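Local coordinates for Her-1 protein (Caenorhabditis elegans, PDB 1SZH) that dictates male development in the worm, probably acting directly as a secreted signal in sex determination, and inhibits the function of tra-2a, at residues P101-A105 with A106-D110; L118-V121 with L122-F126. The protein carries 2 engineered substitutions. One frame throughout, in Å; residues are numbered along the deposited sequence.

Interaction 1 (P101-A105 with A106-D110); sequences PSIDA and ATRLD
Asp104 OD1 takes two bonds from Thr107 and so caps the N-terminus of helix 105-115. The backbone N of Thr107 lies 2.9 Å from Asp104 OD1, with an N-H...O angle of 160°, and meets that oxygen nearly along its C-O axis. The hydroxyl Thr107 OG1 donates to Asp104 OD1 from the syn side, at 2.9 Å and tilted out of the carboxylate plane. The first torsion of Asp104, chi1 62°, sets CG between its own backbone N and carbonyl carbon, and from there OD1 reaches forward to the backbone N and hydroxyl of Thr107 in the first turn. The backbone continues the join: Arg108 N donates to Asp104 O at 3.1 Å, and Leu109 N to Ala105 O at 2.8 Å.

Arg108 reaches the opposite way along the chain, toward the loop. Its side chain is extended from CG to NE, and NE donates to Ile103 O at 2.9 Å. This bond is bent, 140° at the hydrogen, and the donor stands above the carbonyl plane. The aliphatic part of Arg108 packs as well, its CG lying 3.5 Å from Ile103 CG2. That same methyl, anti to the backbone N of Ile103, touches Thr107 CG2 at 3.7 Å. Beyond the contact, Arg108 NH2 is hydrogen-bonded to Tyr52 OH of helix 47-59. A leucine in place of Arg108 would probably leave Ile103 O and Tyr52 OH without these donors and the loop less firmly held against the helix. The carboxylate near the positive end of the helix dipole is likely to be stabilised in its charged form, while the buried guanidinium ties a loop carbonyl to a neighbouring helix.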
loop_
_atom_site.group_PDB
_atom_site.type_symbol
_atom_site.label_atom_id
_atom_site.label_comp_id
_atom_site.label_asym_id
_atom_site.label_seq_id
_atom_site.Cartn_x
_atom_site.Cartn_y
_atom_site.Cartn_z
ATOM N N PRO A 101 -0.939 -6.025 0.949
ATOM C CA PRO A 101 -0.339 -6.715 -0.203
ATOM C C PRO A 101 -1.216 -7.377 -1.240
ATOM O O PRO A 101 -0.803 -7.479 -2.408
ATOM C CB PRO A 101 0.637 -7.696 0.446
ATOM C CG PRO A 101 -0.060 -8.062 1.734
ATOM C CD PRO A 101 -0.559 -6.688 2.212
ATOM N N SER A 102 -2.420 -7.806 -0.855
ATOM C CA SER A 102 -3.267 -8.471 -1.843
ATOM C C SER A 102 -4.194 -7.567 -2.649
ATOM O O SER A 102 -4.936 -8.054 -3.508
ATOM C CB SER A 102 -4.101 -9.555 -1.169
ATOM O OG SER A 102 -5.022 -8.972 -0.262
ATOM N N ILE A 103 -4.182 -6.263 -2.381
ATOM C CA ILE A 103 -5.039 -5.361 -3.149
ATOM C C ILE A 103 -4.239 -4.831 -4.340
ATOM O O ILE A 103 -3.183 -4.212 -4.170
ATOM C CB ILE A 103 -5.525 -4.176 -2.298
ATOM C CG1 ILE A 103 -6.243 -4.687 -1.053
ATOM C CG2 ILE A 103 -6.498 -3.320 -3.132
ATOM C CD1 ILE A 103 -6.757 -3.589 -0.082
ATOM N N ASP A 104 -4.734 -5.095 -5.540
ATOM C CA ASP A 104 -4.003 -4.642 -6.712
ATOM C C ASP A 104 -4.037 -3.131 -6.872
ATOM O O ASP A 104 -4.845 -2.437 -6.264
ATOM C CB ASP A 104 -4.499 -5.344 -7.977
ATOM C CG ASP A 104 -5.953 -5.064 -8.286
ATOM O OD1 ASP A 104 -6.355 -3.890 -8.363
ATOM O OD2 ASP A 104 -6.707 -6.038 -8.471
ATOM N N ALA A 105 -3.103 -2.630 -7.672
ATOM C CA ALA A 105 -2.958 -1.201 -7.921
ATOM C C ALA A 105 -4.234 -0.464 -8.302
ATOM O O ALA A 105 -4.579 0.553 -7.687
ATOM C CB ALA A 105 -1.908 -0.994 -8.997
ATOM N N ALA A 106 -4.932 -0.952 -9.326
ATOM C CA ALA A 106 -6.142 -0.297 -9.791
ATOM C C ALA A 106 -7.203 -0.157 -8.717
ATOM O O ALA A 106 -7.831 0.897 -8.592
ATOM C CB ALA A 106 -6.706 -1.041 -10.997
ATOM N N THR A 107 -7.382 -1.208 -7.931
ATOM C CA THR A 107 -8.383 -1.182 -6.873
ATOM C C THR A 107 -8.011 -0.155 -5.806
ATOM O O THR A 107 -8.857 0.608 -5.356
ATOM C CB THR A 107 -8.545 -2.576 -6.249
ATOM O OG1 THR A 107 -9.017 -3.474 -7.255
ATOM C CG2 THR A 107 -9.564 -2.545 -5.097
ATOM N N ARG A 108 -6.741 -0.121 -5.417
ATOM C CA ARG A 108 -6.316 0.855 -4.416
ATOM C C ARG A 108 -6.489 2.271 -4.956
ATOM O O ARG A 108 -7.051 3.137 -4.287
ATOM C CB ARG A 108 -4.832 0.728 -4.083
ATOM C CG ARG A 108 -4.356 -0.596 -3.565
ATOM C CD ARG A 108 -2.872 -0.455 -3.282
ATOM N NE ARG A 108 -2.288 -1.736 -2.858
ATOM C CZ ARG A 108 -1.045 -1.854 -2.414
ATOM N NH1 ARG A 108 -0.237 -0.783 -2.345
ATOM N NH2 ARG A 108 -0.615 -3.036 -2.003
ATOM N N LEU A 109 -5.969 2.514 -6.161
ATOM C CA LEU A 109 -6.004 3.852 -6.713
ATOM C C LEU A 109 -7.406 4.361 -6.984
ATOM O O LEU A 109 -7.675 5.551 -6.811
ATOM C CB LEU A 109 -5.103 3.944 -7.955
ATOM C CG LEU A 109 -3.611 3.708 -7.679
ATOM C CD1 LEU A 109 -2.830 3.689 -9.004
ATOM C CD2 LEU A 109 -3.056 4.793 -6.760
ATOM N N ASP A 110 -8.306 3.478 -7.393
ATOM C CA ASP A 110 -9.683 3.898 -7.634
ATOM C C ASP A 110 -10.296 4.379 -6.314
ATOM O O ASP A 110 -11.001 5.391 -6.281
ATOM C CB ASP A 110 -10.526 2.745 -8.196
ATOM C CG ASP A 110 -10.159 2.395 -9.628
ATOM O OD1 ASP A 110 -9.584 3.254 -10.335
ATOM O OD2 ASP A 110 -10.465 1.259 -10.049
#

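Interaction 2 (L118-V121 with L122-F126); sequences LDNV and LYKCF
Asp119 occupies the N-cap position of helix 120-134, yet its carbonyl, not its carboxylate, meets the first turn: Asp119 O receives weak bonds from Leu122 N at 2.9 Å, where the angle at the hydrogen is only 127°, and from Tyr123 N. Regular helical bonding follows, with Lys124 N 3.0 Å from Asn120 O and Cys125 N 3.1 Å from Val121 O.

The more closely packed flank is the one facing the protein. Tyr123, whose CG is anti to the backbone N (chi1 -178°), sends its ring away from the preceding turn and onto Ile112 and Lys113 of helix 105-115, while its CB stays 3.5 Å from Asn120 O. Buried Cys125 is joined through its disulfide to Cys148, tying this helix to the C-terminal part of the chain. Leu122 makes a looser touch, its CD1 lying 4.0 Å from Asp119 CB, and it also reaches Asp82 in a loop.

On the solvent side, Asn120, Val121 and Lys124 are exposed. The Lys124 chain is extended beyond CG and runs obliquely past the Asn120 side chain, whose modelled amide orientation is doubtful. Firmer evidence for the path of the lysine comes from its second methylene: Lys124 CG lies 3.5 Å from Asn120 O.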
loop_
_atom_site.group_PDB
_atom_site.type_symbol
_atom_site.label_atom_id
_atom_site.label_comp_id
_atom_site.label_asym_id
_atom_site.label_seq_id
_atom_site.Cartn_x
_atom_site.Cartn_y
_atom_site.Cartn_z
ATOM N N LEU A 118 -12.923 15.660 -4.093
ATOM C CA LEU A 118 -13.142 17.085 -3.887
ATOM C C LEU A 118 -11.849 17.777 -3.461
ATOM O O LEU A 118 -11.854 18.928 -3.028
ATOM C CB LEU A 118 -14.240 17.317 -2.850
ATOM C CG LEU A 118 -15.589 16.694 -3.223
ATOM C CD1 LEU A 118 -16.641 17.148 -2.226
ATOM C CD2 LEU A 118 -15.994 17.106 -4.615
ATOM N N ASP A 119 -10.741 17.056 -3.602
ATOM C CA ASP A 119 -9.408 17.569 -3.277
ATOM C C ASP A 119 -8.477 17.066 -4.375
ATOM O O ASP A 119 -7.462 16.423 -4.104
ATOM C CB ASP A 119 -8.945 17.035 -1.913
ATOM C CG ASP A 119 -9.855 17.471 -0.772
ATOM O OD1 ASP A 119 -10.010 18.697 -0.580
ATOM O OD2 ASP A 119 -10.415 16.593 -0.074
ATOM N N ASN A 120 -8.844 17.327 -5.625
ATOM C CA ASN A 120 -8.042 16.865 -6.754
ATOM C C ASN A 120 -6.559 17.227 -6.664
ATOM O O ASN A 120 -5.689 16.424 -7.042
ATOM C CB ASN A 120 -8.617 17.404 -8.059
ATOM C CG ASN A 120 -7.845 16.933 -9.256
ATOM O OD1 ASN A 120 -7.715 15.729 -9.487
ATOM N ND2 ASN A 120 -7.311 17.877 -10.027
ATOM N N VAL A 121 -6.271 18.427 -6.171
ATOM C CA VAL A 121 -4.889 18.885 -6.027
ATOM C C VAL A 121 -4.088 17.924 -5.155
ATOM O O VAL A 121 -2.924 17.640 -5.447
ATOM C CB VAL A 121 -4.826 20.297 -5.399
ATOM C CG1 VAL A 121 -3.369 20.693 -5.112
ATOM C CG2 VAL A 121 -5.448 21.311 -6.349
ATOM N N LEU A 122 -4.699 17.432 -4.077
ATOM C CA LEU A 122 -3.990 16.509 -3.182
ATOM C C LEU A 122 -3.737 15.151 -3.852
ATOM O O LEU A 122 -2.689 14.540 -3.631
ATOM C CB LEU A 122 -4.769 16.336 -1.873
ATOM C CG LEU A 122 -5.004 17.588 -1.000
ATOM C CD1 LEU A 122 -5.669 17.169 0.308
ATOM C CD2 LEU A 122 -3.694 18.321 -0.714
ATOM N N TYR A 123 -4.689 14.673 -4.655
ATOM C CA TYR A 123 -4.508 13.415 -5.379
ATOM C C TYR A 123 -3.350 13.561 -6.387
ATOM O O TYR A 123 -2.537 12.642 -6.572
ATOM C CB TYR A 123 -5.779 13.003 -6.133
ATOM C CG TYR A 123 -5.625 11.694 -6.851
ATOM C CD1 TYR A 123 -5.557 10.506 -6.128
ATOM C CD2 TYR A 123 -5.488 11.632 -8.241
ATOM C CE1 TYR A 123 -5.353 9.292 -6.757
ATOM C CE2 TYR A 123 -5.278 10.405 -8.887
ATOM C CZ TYR A 123 -5.212 9.245 -8.131
ATOM O OH TYR A 123 -4.999 8.014 -8.711
ATOM N N LYS A 124 -3.267 14.717 -7.042
ATOM C CA LYS A 124 -2.178 14.920 -7.997
ATOM C C LYS A 124 -0.844 14.946 -7.263
ATOM O O LYS A 124 0.157 14.445 -7.785
ATOM C CB LYS A 124 -2.391 16.220 -8.779
ATOM C CG LYS A 124 -3.555 16.137 -9.749
ATOM C CD LYS A 124 -3.710 17.422 -10.564
ATOM C CE LYS A 124 -4.837 17.290 -11.587
ATOM N NZ LYS A 124 -5.097 18.557 -12.341
ATOM N N CYS A 125 -0.817 15.511 -6.064
ATOM C CA CYS A 125 0.416 15.548 -5.278
ATOM C C CYS A 125 0.797 14.117 -4.857
ATOM O O CYS A 125 1.961 13.733 -4.879
ATOM C CB CYS A 125 0.220 16.415 -4.049
ATOM S SG CYS A 125 1.649 16.585 -3.004
ATOM N N PHE A 126 -0.202 13.325 -4.477
ATOM C CA PHE A 126 0.036 11.938 -4.092
ATOM C C PHE A 126 0.691 11.212 -5.279
ATOM O O PHE A 126 1.662 10.468 -5.116
ATOM C CB PHE A 126 -1.328 11.285 -3.733
ATOM C CG PHE A 126 -1.289 9.765 -3.597
ATOM C CD1 PHE A 126 -0.738 9.163 -2.467
ATOM C CD2 PHE A 126 -1.818 8.957 -4.598
ATOM C CE1 PHE A 126 -0.710 7.756 -2.333
ATOM C CE2 PHE A 126 -1.807 7.536 -4.481
ATOM C CZ PHE A 126 -1.248 6.938 -3.352
#

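Interactions 1 and 2 lie at the starts of consecutive helices, 105-115 and 120-134, with their centres about 18 Å apart. They are in series along the chain, yet the helices meet through side chains: Leu109 CD2 lies 3.8 Å from Phe126 CE2, a nonpolar contact. Leu109 O is 4.1 Å from Tyr123 OH, which is packing too. Leu109 thus belongs to the start of helix 105-115 in interaction 1 and also packs against the Phe126 side chain of interaction 2. The two starts differ in setting: residues 101-110 lie about 8 Å from the chain centre, centre to centre, and residues 118-126 about 17 Å.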